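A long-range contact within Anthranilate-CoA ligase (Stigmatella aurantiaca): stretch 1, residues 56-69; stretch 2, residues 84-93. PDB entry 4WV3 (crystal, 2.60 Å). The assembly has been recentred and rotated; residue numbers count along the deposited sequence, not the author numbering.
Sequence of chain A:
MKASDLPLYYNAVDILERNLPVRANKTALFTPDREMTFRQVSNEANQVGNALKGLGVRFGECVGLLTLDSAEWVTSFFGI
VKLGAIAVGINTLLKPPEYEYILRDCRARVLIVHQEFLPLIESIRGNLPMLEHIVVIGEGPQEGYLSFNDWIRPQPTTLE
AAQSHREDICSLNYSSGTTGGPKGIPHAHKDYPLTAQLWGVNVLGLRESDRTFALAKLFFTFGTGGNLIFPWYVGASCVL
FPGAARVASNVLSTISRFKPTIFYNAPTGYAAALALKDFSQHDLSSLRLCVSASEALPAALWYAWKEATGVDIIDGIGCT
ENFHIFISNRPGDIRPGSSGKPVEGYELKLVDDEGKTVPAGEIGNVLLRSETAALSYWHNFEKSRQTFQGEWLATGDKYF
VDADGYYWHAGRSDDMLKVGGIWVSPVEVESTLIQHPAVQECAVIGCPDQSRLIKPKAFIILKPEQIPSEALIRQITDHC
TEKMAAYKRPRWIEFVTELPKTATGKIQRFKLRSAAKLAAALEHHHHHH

Stretch 1, residues 56-69: GVRFGECVGLLTLD
Stretch 2 84-93: GAIAVGINTL

Two neighbouring parallel β-strands, residues 62-66 and 86-89, are joined by a ladder of backbone hydrogen bonds and flanked by small apolar contacts, burying 739 Å² in total. The strands run in the same direction, with 29° between their axes and a closest approach of 4.6 Å. Cys62 pairs with Ile86 (CA to CA 4.4 Å), Val63 with Ala87 (5.2 Å), Gly64 with Val88 (5.0 Å) and Leu65 with Gly89 (5.1 Å).

Alternate residues of each stretch supply the bonds, as a parallel ladder requires: Ile86 N donates to Glu61 O (2.5 Å), Val63 N to Ile86 O (2.7 Å), Val88 N to Val63 O (2.9 Å), Leu65 N to Val88 O (3.0 Å) and Ile90 N to Leu65 O (3.1 Å). At the tight first pair, Cys62 CA also makes a CA-H...O contact with Ile86 O (3.2 Å).

Before the strand, Arg58 to Glu61 form a type II turn, closed by Glu61 N to Arg58 O (3.2 Å); Glu61 (chi1 m, chi2 t) adds a side-chain brace, its OE1 accepting from Arg58 N at 2.8 Å. Gly60, at phi/psi 89/2, supplies the positive phi of the turn, and its N donates to Gly84 O (2.9 Å). Gly84 (91/3) ends a helix in a Schellman motif. Phe59 (chi1 t, chi2 100°) lies close by, CD1 to Gly84 CA 3.6 Å, with Gly84 O over one ring face; an ideal CB on Gly84 would fall 2.2 Å from Phe59 CD1, a clash.

Side chains alternate across the sheet. Cys62 (m), Ile86 (m, t) and Val88 (t) share one face: Cys62 SG lies 3.9 Å from Ile86 CB, and Cys62 CB 3.7 Å from Val88 CG2. Val63 (t), Ala87 and Leu65 (t, p) point to the other. Just before its strand, Ala85 offers a compact methyl, CB meeting Val57 CG1 (Val57 t) at 3.7 Å and Val63 CG2 at 4.1 Å.

Beyond the ladder, Leu66 (t, p) sets its CA-to-CB bond sideways, but its end comes nearer to stretch 2, placing CD1 3.7 Å from Ile90 CB (Ile90 m, t) and 3.2 Å from Asn91 O. A water lies within hydrogen-bonding distance of Leu65 O (2.8 Å) and Ile90 O (2.9 Å) and accepts from Thr67 N (3.2 Å). Asn91 (t) turns its CB away from stretch 1, and its OD1 accepts from Leu93 N (2.8 Å).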

# COMPACT_ATOMS: atom_id res chain seq x y z
N GLY A 56 -16.71 17.21 -20.45
CA GLY A 56 -17.33 16.13 -21.19
C GLY A 56 -17.14 14.75 -20.59
O GLY A 56 -17.40 13.74 -21.25
N VAL A 57 -16.68 14.69 -19.35
CA VAL A 57 -16.46 13.42 -18.67
C VAL A 57 -17.79 12.72 -18.41
O VAL A 57 -18.75 13.33 -17.94
CB VAL A 57 -15.70 13.61 -17.34
CG1 VAL A 57 -15.53 12.28 -16.62
CG2 VAL A 57 -14.34 14.25 -17.59
N ARG A 58 -17.84 11.43 -18.72
CA ARG A 58 -19.07 10.65 -18.55
C ARG A 58 -18.88 9.46 -17.63
O ARG A 58 -17.77 9.14 -17.21
CB ARG A 58 -19.59 10.17 -19.91
CG ARG A 58 -19.98 11.29 -20.86
CD ARG A 58 -20.52 10.72 -22.15
NE ARG A 58 -20.90 11.76 -23.10
CZ ARG A 58 -21.39 11.53 -24.31
NH1 ARG A 58 -21.55 10.28 -24.73
NH2 ARG A 58 -21.71 12.54 -25.11
N PHE A 59 -20.00 8.80 -17.31
CA PHE A 59 -20.01 7.58 -16.52
C PHE A 59 -19.15 6.51 -17.18
O PHE A 59 -19.31 6.23 -18.37
CB PHE A 59 -21.45 7.09 -16.38
CG PHE A 59 -21.63 5.95 -15.41
CD1 PHE A 59 -22.10 6.19 -14.13
CD2 PHE A 59 -21.34 4.65 -15.78
CE1 PHE A 59 -22.27 5.16 -13.23
CE2 PHE A 59 -21.50 3.61 -14.89
CZ PHE A 59 -21.97 3.86 -13.61
N GLY A 60 -18.25 5.92 -16.41
CA GLY A 60 -17.44 4.82 -16.91
C GLY A 60 -16.14 5.24 -17.56
O GLY A 60 -15.38 4.40 -18.04
N GLU A 61 -15.87 6.54 -17.58
CA GLU A 61 -14.64 7.06 -18.16
C GLU A 61 -13.56 7.25 -17.10
O GLU A 61 -13.85 7.62 -15.96
CB GLU A 61 -14.89 8.37 -18.91
CG GLU A 61 -15.69 8.20 -20.19
CD GLU A 61 -15.91 9.52 -20.90
OE1 GLU A 61 -15.68 10.58 -20.28
OE2 GLU A 61 -16.31 9.50 -22.09
N CYS A 62 -12.31 7.02 -17.49
CA CYS A 62 -11.18 7.14 -16.58
C CYS A 62 -10.67 8.57 -16.50
O CYS A 62 -10.46 9.23 -17.52
CB CYS A 62 -10.04 6.21 -17.00
SG CYS A 62 -10.41 4.46 -16.82
N VAL A 63 -10.48 9.06 -15.27
CA VAL A 63 -9.90 10.38 -15.05
C VAL A 63 -8.57 10.24 -14.33
O VAL A 63 -8.47 9.59 -13.29
CB VAL A 63 -10.84 11.28 -14.23
CG1 VAL A 63 -10.23 12.67 -14.07
CG2 VAL A 63 -12.20 11.37 -14.90
N GLY A 64 -7.53 10.86 -14.89
CA GLY A 64 -6.20 10.78 -14.32
C GLY A 64 -6.02 11.67 -13.10
O GLY A 64 -6.34 12.86 -13.14
N LEU A 65 -5.50 11.09 -12.03
CA LEU A 65 -5.23 11.84 -10.81
C LEU A 65 -3.78 11.64 -10.36
O LEU A 65 -3.45 10.64 -9.72
CB LEU A 65 -6.19 11.42 -9.69
CG LEU A 65 -6.04 12.12 -8.34
CD1 LEU A 65 -6.09 13.63 -8.50
CD2 LEU A 65 -7.12 11.65 -7.37
N LEU A 66 -2.92 12.59 -10.72
CA LEU A 66 -1.50 12.50 -10.40
C LEU A 66 -1.03 13.72 -9.61
O LEU A 66 -0.54 14.69 -10.18
CB LEU A 66 -0.68 12.35 -11.68
CG LEU A 66 0.83 12.18 -11.52
CD1 LEU A 66 1.15 10.94 -10.70
CD2 LEU A 66 1.51 12.12 -12.88
N THR A 67 -1.19 13.66 -8.29
CA THR A 67 -0.76 14.75 -7.43
C THR A 67 -0.39 14.26 -6.04
O THR A 67 -0.62 13.11 -5.69
CB THR A 67 -1.83 15.86 -7.33
OG1 THR A 67 -1.36 16.90 -6.47
CG2 THR A 67 -3.13 15.31 -6.79
N LEU A 68 0.20 15.16 -5.25
CA LEU A 68 0.65 14.83 -3.90
C LEU A 68 -0.52 14.55 -2.97
O LEU A 68 -1.65 14.95 -3.24
CB LEU A 68 1.48 15.98 -3.33
CG LEU A 68 2.61 16.51 -4.22
CD1 LEU A 68 3.23 17.76 -3.62
CD2 LEU A 68 3.67 15.44 -4.42
N ASP A 69 -0.25 13.85 -1.87
CA ASP A 69 -1.25 13.64 -0.82
C ASP A 69 -1.66 15.04 -0.37
O ASP A 69 -0.86 15.78 0.20
CB ASP A 69 -0.69 12.79 0.32
CG ASP A 69 -0.81 11.30 0.05
OD1 ASP A 69 -0.90 10.91 -1.13
OD2 ASP A 69 -0.82 10.52 1.03
N GLY A 84 -19.60 9.05 -11.41
CA GLY A 84 -19.70 7.74 -12.02
C GLY A 84 -18.50 7.45 -12.90
O GLY A 84 -18.43 6.41 -13.56
N ALA A 85 -17.55 8.38 -12.91
CA ALA A 85 -16.32 8.22 -13.68
C ALA A 85 -15.32 7.39 -12.89
O ALA A 85 -15.48 7.19 -11.68
CB ALA A 85 -15.74 9.57 -14.04
N ILE A 86 -14.28 6.91 -13.56
CA ILE A 86 -13.30 6.03 -12.93
C ILE A 86 -12.04 6.79 -12.52
O ILE A 86 -11.28 7.26 -13.36
CB ILE A 86 -12.93 4.85 -13.85
CG1 ILE A 86 -14.19 4.07 -14.23
CG2 ILE A 86 -11.91 3.95 -13.17
CD1 ILE A 86 -13.93 2.89 -15.14
N ALA A 87 -11.82 6.89 -11.21
CA ALA A 87 -10.65 7.58 -10.69
C ALA A 87 -9.39 6.72 -10.86
O ALA A 87 -9.37 5.55 -10.48
CB ALA A 87 -10.85 7.93 -9.23
N VAL A 88 -8.35 7.32 -11.43
CA VAL A 88 -7.09 6.62 -11.63
C VAL A 88 -5.98 7.25 -10.79
O VAL A 88 -5.34 8.22 -11.21
CB VAL A 88 -6.68 6.61 -13.12
CG1 VAL A 88 -5.43 5.76 -13.32
CG2 VAL A 88 -7.82 6.10 -13.98
N GLY A 89 -5.76 6.70 -9.60
CA GLY A 89 -4.72 7.19 -8.71
C GLY A 89 -3.35 6.71 -9.13
O GLY A 89 -3.03 5.52 -9.02
N ILE A 90 -2.53 7.63 -9.61
CA ILE A 90 -1.25 7.28 -10.22
C ILE A 90 -0.06 7.52 -9.29
O ILE A 90 -0.04 8.50 -8.54
CB ILE A 90 -1.04 8.05 -11.54
CG1 ILE A 90 -2.30 7.97 -12.40
CG2 ILE A 90 0.17 7.52 -12.30
CD1 ILE A 90 -2.21 8.74 -13.70
N ASN A 91 0.91 6.61 -9.33
CA ASN A 91 2.15 6.73 -8.57
C ASN A 91 2.87 8.04 -8.86
O ASN A 91 3.04 8.43 -10.02
CB ASN A 91 3.06 5.54 -8.89
CG ASN A 91 4.26 5.44 -7.95
OD1 ASN A 91 4.82 6.45 -7.52
ND2 ASN A 91 4.66 4.22 -7.63
N THR A 92 3.29 8.72 -7.80
CA THR A 92 3.90 10.04 -7.91
C THR A 92 5.37 9.99 -8.34
O THR A 92 5.88 10.93 -8.96
CB THR A 92 3.70 10.85 -6.60
OG1 THR A 92 2.81 11.95 -6.84
CG2 THR A 92 5.02 11.38 -6.05
N LEU A 93 6.05 8.89 -8.03
CA LEU A 93 7.46 8.73 -8.38
C LEU A 93 7.87 8.01 -9.67
O LEU A 93 8.96 7.46 -9.74
CB LEU A 93 8.27 8.21 -7.19
CG LEU A 93 8.49 9.13 -5.99
CD1 LEU A 93 8.59 10.59 -6.42
CD2 LEU A 93 7.40 8.94 -4.94
O HOH W 1 -1.69 10.61 -7.48